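Side-chain contacts in purine catabolism protein pucG (Bacillus subtilis, PDB 3ISL), which catalyses the pyridoxal phosphate-dependent transfer of an amino group from (S)-ureidoglycine to glyoxylate, yielding oxalurate and glycine in purine breakdown: residues 80-85 with 216-221; 73-78 with 102-107; 364-369 with 374-379. One frame throughout, in Å; residues are numbered along the deposited sequence.

Contact 1. Residues 80-85 with 216-221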
# COMPACT_ATOMS: atom_id res chain seq x y z
N ALA A 80 -11.01 12.57 1.52
CA ALA A 80 -10.08 13.69 1.39
C ALA A 80 -10.36 14.52 0.12
O ALA A 80 -10.29 15.75 0.14
CB ALA A 80 -8.61 13.19 1.37
N SER A 81 -10.69 13.85 -0.96
CA SER A 81 -10.72 14.55 -2.24
C SER A 81 -12.05 15.32 -2.40
O SER A 81 -12.12 16.25 -3.14
CB SER A 81 -10.50 13.55 -3.38
OG SER A 81 -11.65 12.71 -3.51
N VAL A 82 -13.04 14.97 -1.60
CA VAL A 82 -14.39 15.49 -1.74
C VAL A 82 -14.83 16.41 -0.55
O VAL A 82 -15.87 17.03 -0.61
CB VAL A 82 -15.27 14.25 -2.01
CG1 VAL A 82 -16.23 13.95 -0.97
CG2 VAL A 82 -15.68 14.16 -3.50
N ILE A 83 -13.97 16.56 0.47
CA ILE A 83 -14.27 17.33 1.67
C ILE A 83 -13.41 18.53 1.79
O ILE A 83 -12.19 18.41 1.81
CB ILE A 83 -14.11 16.51 2.95
CG1 ILE A 83 -15.25 15.48 3.01
CG2 ILE A 83 -14.22 17.45 4.19
CD1 ILE A 83 -15.12 14.48 4.13
N GLU A 84 -14.04 19.70 1.84
CA GLU A 84 -13.35 20.95 2.21
C GLU A 84 -13.79 21.32 3.64
O GLU A 84 -14.91 21.00 4.04
CB GLU A 84 -13.73 22.08 1.24
CG GLU A 84 -12.92 22.12 -0.08
CD GLU A 84 -13.74 22.81 -1.22
OE1 GLU A 84 -14.69 23.54 -0.89
OE2 GLU A 84 -13.45 22.59 -2.44
N PRO A 85 -12.92 22.00 4.42
CA PRO A 85 -13.35 22.36 5.77
C PRO A 85 -14.75 22.95 5.75
O PRO A 85 -15.08 23.67 4.80
CB PRO A 85 -12.31 23.45 6.19
CG PRO A 85 -11.06 22.94 5.50
CD PRO A 85 -11.58 22.52 4.12
N ALA A 216 -16.37 13.21 -9.82
CA ALA A 216 -15.19 13.67 -10.57
C ALA A 216 -15.21 15.20 -10.73
O ALA A 216 -14.18 15.85 -10.54
CB ALA A 216 -15.06 12.94 -11.98
N ASP A 217 -16.37 15.80 -11.02
CA ASP A 217 -16.43 17.28 -11.10
C ASP A 217 -16.04 18.02 -9.79
O ASP A 217 -15.43 19.08 -9.85
CB ASP A 217 -17.80 17.74 -11.60
CG ASP A 217 -18.09 17.25 -13.01
OD1 ASP A 217 -19.23 17.31 -13.42
OD2 ASP A 217 -17.16 16.73 -13.67
N VAL A 218 -16.42 17.48 -8.63
CA VAL A 218 -16.01 18.07 -7.36
C VAL A 218 -14.48 17.95 -7.19
O VAL A 218 -13.85 18.86 -6.70
CB VAL A 218 -16.71 17.39 -6.17
CG1 VAL A 218 -16.03 17.75 -4.83
CG2 VAL A 218 -18.19 17.71 -6.15
N ILE A 219 -13.89 16.84 -7.65
CA ILE A 219 -12.45 16.62 -7.55
C ILE A 219 -11.75 17.59 -8.52
O ILE A 219 -10.74 18.19 -8.19
CB ILE A 219 -12.13 15.17 -7.92
CG1 ILE A 219 -12.76 14.18 -6.91
CG2 ILE A 219 -10.65 14.96 -8.03
CD1 ILE A 219 -12.35 12.75 -7.14
N ALA A 220 -12.31 17.76 -9.71
CA ALA A 220 -11.72 18.67 -10.67
C ALA A 220 -11.71 20.09 -10.14
O ALA A 220 -10.75 20.83 -10.39
CB ALA A 220 -12.44 18.59 -12.00
N ALA A 221 -12.76 20.50 -9.42
CA ALA A 221 -12.79 21.88 -8.88
C ALA A 221 -11.64 22.16 -7.87
O ALA A 221 -11.52 23.28 -7.35
CB ALA A 221 -14.15 22.22 -8.30
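V82 and V218 supply the apolar part of this meeting between two helix ends. Their side chains cross at about a right angle, and one methyl of each does the touching: V82 CG2 lies 3.8 Å from V218 CG1. A chi1 of 166° turns V218 CG1 opposite the backbone N, and this is the branch that meets V82. Toward V82, I219 offers the flank of its chain, I219 CG1 being 4.5 Å from V82 CG2. Branched valines suit the place because they offer a methyl without a long arm. V82 also packs on I139, L168 and I170 of the central sheet.

A mixed polar and apolar touch lies beside this pair. S81 OG rests 3.7 Å from I219 CD1, yet its hydroxyl bonds within its own helix, to the carbonyl O of V78, three residues back, and weakly to that of A77. With its hydroxyl engaged there, the serine can lie against a hydrocarbon chain. Its small size lets the backbones come near, with S81 CA 6.0 Å from I219 CA. L251 of helix 251-257 touches both side chains.

Hydrogen bonds between the two ranges are absent, and polar fastening comes from just beyond them. R222, next after 216-221, bonds through NH1 to I83 O, where the chain has left helical geometry, while K138 NZ bonds to V82 O.

The contact thus joins the end of helix 71-82 to helix 213-220, which follows strand 206-211, in the large domain of a fold-type I PLP enzyme, whose seven-stranded sheet has the order 3-2-4-5-6-7-1, with 206-211 the antiparallel strand.

Contact 2. Residues 73-78 with 102-107; sequences AGIEAV and TEIAER
E76 lays the CG of its chain against I104 CG2, the two atoms 4.1 Å apart, and its flat carboxylate ends beyond, bonded through its two oxygens; the extended chain past CG takes the charged end away from the isoleucine. There OE1 bonds to Y108 OH and to S246 OG of the second subunit, and OE2 to the backbone N of Y248 of that subunit. Three bonds shared by the two oxygens should limit the rotation of the buried carboxylate. Within helix 96-107, E103 and R107, four residues apart, form a salt bridge, R107 NE to E103 OE1 at 3.1 Å. The oxygen uses its syn lone pair but sits 26° out of the guanidinium plane, and the N-H...O angle of 137° makes the bond a bent one. R107 NH1 reaches the second subunit, at D250 and the carbonyl O of I244.

These two helices belong to the large domain of the fold-type I aminotransferases. Helix 96-107 is the connection of a beta-alpha-beta crossover between strands 88-93 and 111-116, and helix 71-82 begins among the cofactor-pocket residues S71 and R72.

Between them I104 points at helix 71-82 and touches I75 and E76. With chi1 at -72°, its CG2 stands opposite the backbone N and meets E76 CA at 4.0 Å, while I104 CD1 meets I75 CG2, also at 4.0 Å, the two isoleucines crossing at about a right angle. I75 packs in addition on I193 of the sheet, and its side chain comes within about 4 Å of a bound pyridoxal phosphate.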
# COMPACT_ATOMS: atom_id res chain seq x y z
N ALA A 73 -7.18 3.47 3.45
CA ALA A 73 -6.48 4.52 2.69
C ALA A 73 -7.33 4.84 1.45
O ALA A 73 -7.35 5.98 1.01
CB ALA A 73 -5.10 4.03 2.26
N GLY A 74 -7.98 3.82 0.87
CA GLY A 74 -8.90 4.05 -0.22
C GLY A 74 -10.05 4.94 0.23
O GLY A 74 -10.44 5.87 -0.46
N ILE A 75 -10.63 4.60 1.38
CA ILE A 75 -11.71 5.39 1.93
C ILE A 75 -11.28 6.84 2.21
O ILE A 75 -11.98 7.78 1.87
CB ILE A 75 -12.22 4.76 3.22
CG1 ILE A 75 -12.82 3.35 2.94
CG2 ILE A 75 -13.20 5.77 3.92
CD1 ILE A 75 -13.27 2.58 4.25
N GLU A 76 -10.10 6.99 2.84
CA GLU A 76 -9.54 8.29 3.12
C GLU A 76 -9.29 9.13 1.85
O GLU A 76 -9.64 10.34 1.81
CB GLU A 76 -8.28 8.17 4.01
CG GLU A 76 -7.68 9.56 4.40
CD GLU A 76 -6.73 9.49 5.59
OE1 GLU A 76 -5.99 10.46 5.82
OE2 GLU A 76 -6.73 8.47 6.31
N ALA A 77 -8.74 8.50 0.80
CA ALA A 77 -8.46 9.24 -0.45
C ALA A 77 -9.78 9.77 -1.05
O ALA A 77 -9.84 10.93 -1.45
CB ALA A 77 -7.70 8.39 -1.46
N VAL A 78 -10.83 8.94 -1.09
CA VAL A 78 -12.10 9.43 -1.58
C VAL A 78 -12.56 10.58 -0.67
O VAL A 78 -12.81 11.68 -1.16
CB VAL A 78 -13.17 8.34 -1.72
CG1 VAL A 78 -14.54 8.98 -2.08
CG2 VAL A 78 -12.77 7.29 -2.81
N THR A 102 -16.25 8.76 10.48
CA THR A 102 -16.40 10.06 11.13
C THR A 102 -15.02 10.65 11.48
O THR A 102 -14.77 11.86 11.32
CB THR A 102 -17.39 10.10 12.35
OG1 THR A 102 -16.79 9.53 13.51
CG2 THR A 102 -18.69 9.39 12.06
N GLU A 103 -14.12 9.79 11.94
CA GLU A 103 -12.72 10.18 12.18
C GLU A 103 -12.06 10.87 10.98
O GLU A 103 -11.51 11.96 11.10
CB GLU A 103 -11.95 8.92 12.48
CG GLU A 103 -11.92 8.55 13.88
CD GLU A 103 -10.86 9.32 14.53
OE1 GLU A 103 -9.89 9.60 13.78
OE2 GLU A 103 -10.99 9.67 15.74
N ILE A 104 -12.11 10.19 9.85
CA ILE A 104 -11.54 10.68 8.60
C ILE A 104 -12.18 12.01 8.19
O ILE A 104 -11.47 13.00 7.91
CB ILE A 104 -11.69 9.60 7.48
CG1 ILE A 104 -10.73 8.43 7.73
CG2 ILE A 104 -11.36 10.21 6.16
CD1 ILE A 104 -11.16 7.11 7.13
N ALA A 105 -13.52 12.06 8.15
CA ALA A 105 -14.20 13.28 7.76
C ALA A 105 -13.84 14.45 8.67
O ALA A 105 -13.62 15.58 8.19
CB ALA A 105 -15.77 13.07 7.72
N GLU A 106 -13.79 14.21 9.98
CA GLU A 106 -13.51 15.31 10.94
C GLU A 106 -12.11 15.84 10.76
O GLU A 106 -11.89 17.05 10.71
CB GLU A 106 -13.66 14.85 12.38
CG GLU A 106 -14.81 15.54 13.03
CD GLU A 106 -15.44 14.75 14.15
OE1 GLU A 106 -14.78 13.83 14.69
OE2 GLU A 106 -16.62 15.09 14.47
N ARG A 107 -11.17 14.90 10.62
CA ARG A 107 -9.80 15.21 10.35
C ARG A 107 -9.63 16.07 9.09
O ARG A 107 -8.75 16.91 9.05
CB ARG A 107 -8.92 13.93 10.34
CG ARG A 107 -8.85 13.25 11.76
CD ARG A 107 -7.53 12.47 11.96
NE ARG A 107 -7.54 11.57 13.12
CZ ARG A 107 -6.46 10.95 13.65
NH1 ARG A 107 -5.22 11.16 13.17
NH2 ARG A 107 -6.60 10.14 14.69

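Contact 3. Residues 364-369 with 374-379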
# COMPACT_ATOMS: atom_id res chain seq x y z
N ILE A 364 -17.44 -15.51 12.72
CA ILE A 364 -16.86 -16.48 11.81
C ILE A 364 -17.16 -15.91 10.41
O ILE A 364 -18.32 -15.73 10.07
CB ILE A 364 -17.43 -17.86 11.98
CG1 ILE A 364 -17.30 -18.31 13.46
CG2 ILE A 364 -16.80 -18.88 10.92
CD1 ILE A 364 -17.83 -19.72 13.78
N GLY A 365 -16.09 -15.63 9.65
CA GLY A 365 -16.17 -15.11 8.27
C GLY A 365 -16.29 -16.29 7.32
O GLY A 365 -15.72 -17.38 7.61
N THR A 366 -17.07 -16.15 6.25
CA THR A 366 -17.14 -17.17 5.17
C THR A 366 -17.02 -16.31 3.92
O THR A 366 -18.00 -16.04 3.28
CB THR A 366 -18.52 -17.95 5.14
OG1 THR A 366 -19.59 -17.03 5.34
CG2 THR A 366 -18.59 -19.00 6.24
N MET A 367 -15.81 -15.83 3.61
CA MET A 367 -15.58 -14.89 2.53
C MET A 367 -14.63 -15.44 1.47
O MET A 367 -13.56 -15.97 1.82
CB MET A 367 -14.86 -13.62 3.11
CG MET A 367 -15.72 -12.81 4.15
SD MET A 367 -14.66 -11.63 4.95
CE MET A 367 -15.87 -10.35 5.39
N GLY A 368 -14.95 -15.24 0.17
CA GLY A 368 -13.99 -15.54 -0.83
C GLY A 368 -13.53 -16.99 -0.84
O GLY A 368 -14.35 -17.92 -0.72
N TYR A 369 -12.23 -17.20 -0.97
CA TYR A 369 -11.69 -18.56 -1.10
C TYR A 369 -11.91 -19.37 0.19
O TYR A 369 -11.94 -20.59 0.14
CB TYR A 369 -10.20 -18.50 -1.42
CG TYR A 369 -9.67 -19.89 -1.77
CD1 TYR A 369 -10.03 -20.48 -3.01
CD2 TYR A 369 -8.91 -20.61 -0.89
CE1 TYR A 369 -9.60 -21.75 -3.35
CE2 TYR A 369 -8.48 -21.91 -1.21
CZ TYR A 369 -8.85 -22.47 -2.43
OH TYR A 369 -8.39 -23.74 -2.77
N GLU A 374 -15.00 -27.36 2.65
CA GLU A 374 -13.97 -27.96 3.50
C GLU A 374 -13.70 -27.13 4.79
O GLU A 374 -13.53 -27.69 5.90
CB GLU A 374 -12.63 -28.17 2.72
CG GLU A 374 -12.77 -29.21 1.56
CD GLU A 374 -13.12 -28.54 0.21
OE1 GLU A 374 -13.67 -27.41 0.16
OE2 GLU A 374 -12.82 -29.15 -0.81
N ASN A 375 -13.66 -25.80 4.61
CA ASN A 375 -13.37 -24.85 5.70
C ASN A 375 -14.61 -24.76 6.63
O ASN A 375 -14.50 -24.73 7.87
CB ASN A 375 -13.07 -23.46 5.15
CG ASN A 375 -11.67 -23.23 4.91
OD1 ASN A 375 -11.20 -22.05 4.91
ND2 ASN A 375 -10.93 -24.30 4.70
N VAL A 376 -15.79 -24.76 6.02
CA VAL A 376 -16.98 -24.74 6.83
C VAL A 376 -17.06 -26.00 7.69
O VAL A 376 -17.32 -25.94 8.86
CB VAL A 376 -18.23 -24.58 5.96
CG1 VAL A 376 -19.43 -25.00 6.77
CG2 VAL A 376 -18.36 -23.10 5.57
N LEU A 377 -16.80 -27.16 7.10
CA LEU A 377 -16.76 -28.40 7.90
C LEU A 377 -15.65 -28.38 8.99
O LEU A 377 -15.90 -28.77 10.14
CB LEU A 377 -16.58 -29.60 6.97
CG LEU A 377 -17.76 -30.37 6.36
CD1 LEU A 377 -19.17 -29.93 6.67
CD2 LEU A 377 -17.61 -30.82 4.91
N PHE A 378 -14.45 -27.93 8.65
CA PHE A 378 -13.35 -27.97 9.63
C PHE A 378 -13.56 -26.99 10.77
O PHE A 378 -13.21 -27.29 11.92
CB PHE A 378 -12.01 -27.74 8.92
CG PHE A 378 -10.74 -28.05 9.75
CD1 PHE A 378 -10.72 -29.00 10.78
CD2 PHE A 378 -9.51 -27.41 9.42
CE1 PHE A 378 -9.50 -29.27 11.48
CE2 PHE A 378 -8.31 -27.70 10.12
CZ PHE A 378 -8.32 -28.61 11.14
N VAL A 379 -14.10 -25.82 10.48
CA VAL A 379 -14.28 -24.84 11.52
C VAL A 379 -15.33 -25.35 12.54
O VAL A 379 -15.20 -25.12 13.77
CB VAL A 379 -14.63 -23.41 10.98
CG1 VAL A 379 -16.11 -23.35 10.55
CG2 VAL A 379 -14.34 -22.33 12.07
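Strand 361-365 runs out at G365, the chain turns, and helix 373-389 comes back alongside, bringing T366 CA to 7.8 Å from V376 CA and I364 CA to 8.8 Å from V379 CA. The spacing of V376 and V379, three residues apart, sets both on the flank of the helix that faces 364-366, and each takes one partner.

T366 and V376 meet methyl to methyl, T366 CG2 lying 4.2 Å from V376 CG2 as the side chains pass at a slant. The threonine torsion decides which branch is used: at chi1 43° its OG1 sits between the backbone N and the carbonyl carbon, and CG2, opposite the carbonyl carbon, is the branch offered to the helix. V376 presents the equivalent methyl. I364 and V379 touch more lightly, I364 CG2 to V379 CG2 at 4.4 Å, although both side chains set out toward the opposite segment. Beta branching suits the extended backbone at I364, and on the helix it gives broad, short surfaces.

L302 of helix 288-308 packs against I364, T366 and V379, and H298 of the same helix reaches V376, so the contact is one side of a larger apolar cluster. The strand end is itself anchored through the backbone, I364 to T325 and T366 to V323. Y407 of helix 398-408 covers another part of V376.

No hydrogen bond or charge spans the two segments. Their mutual hold rests on dispersion and the burial of methyl groups, which probably fixes proximity more than any exact direction.

From the N terminus, the chain first lays down helix 71-82, which serves two contacts in turn. Contact 2 uses its middle and closes a short loop through strand 88-93 to helix 96-107. Contact 1 uses its end and closes a much longer one, through most of the central sheet, at 216-221. Because the segments alternate along the chain, these two closures cross, and they touch where I83 CD1 lies 3.9 Å from A105 CB. Contact 3 follows in series, a short strand-to-helix connection on the opposite side of the chain's centre, about 31 Å from contact 2 between centres, and it ties strand 361-365 to helix 373-389.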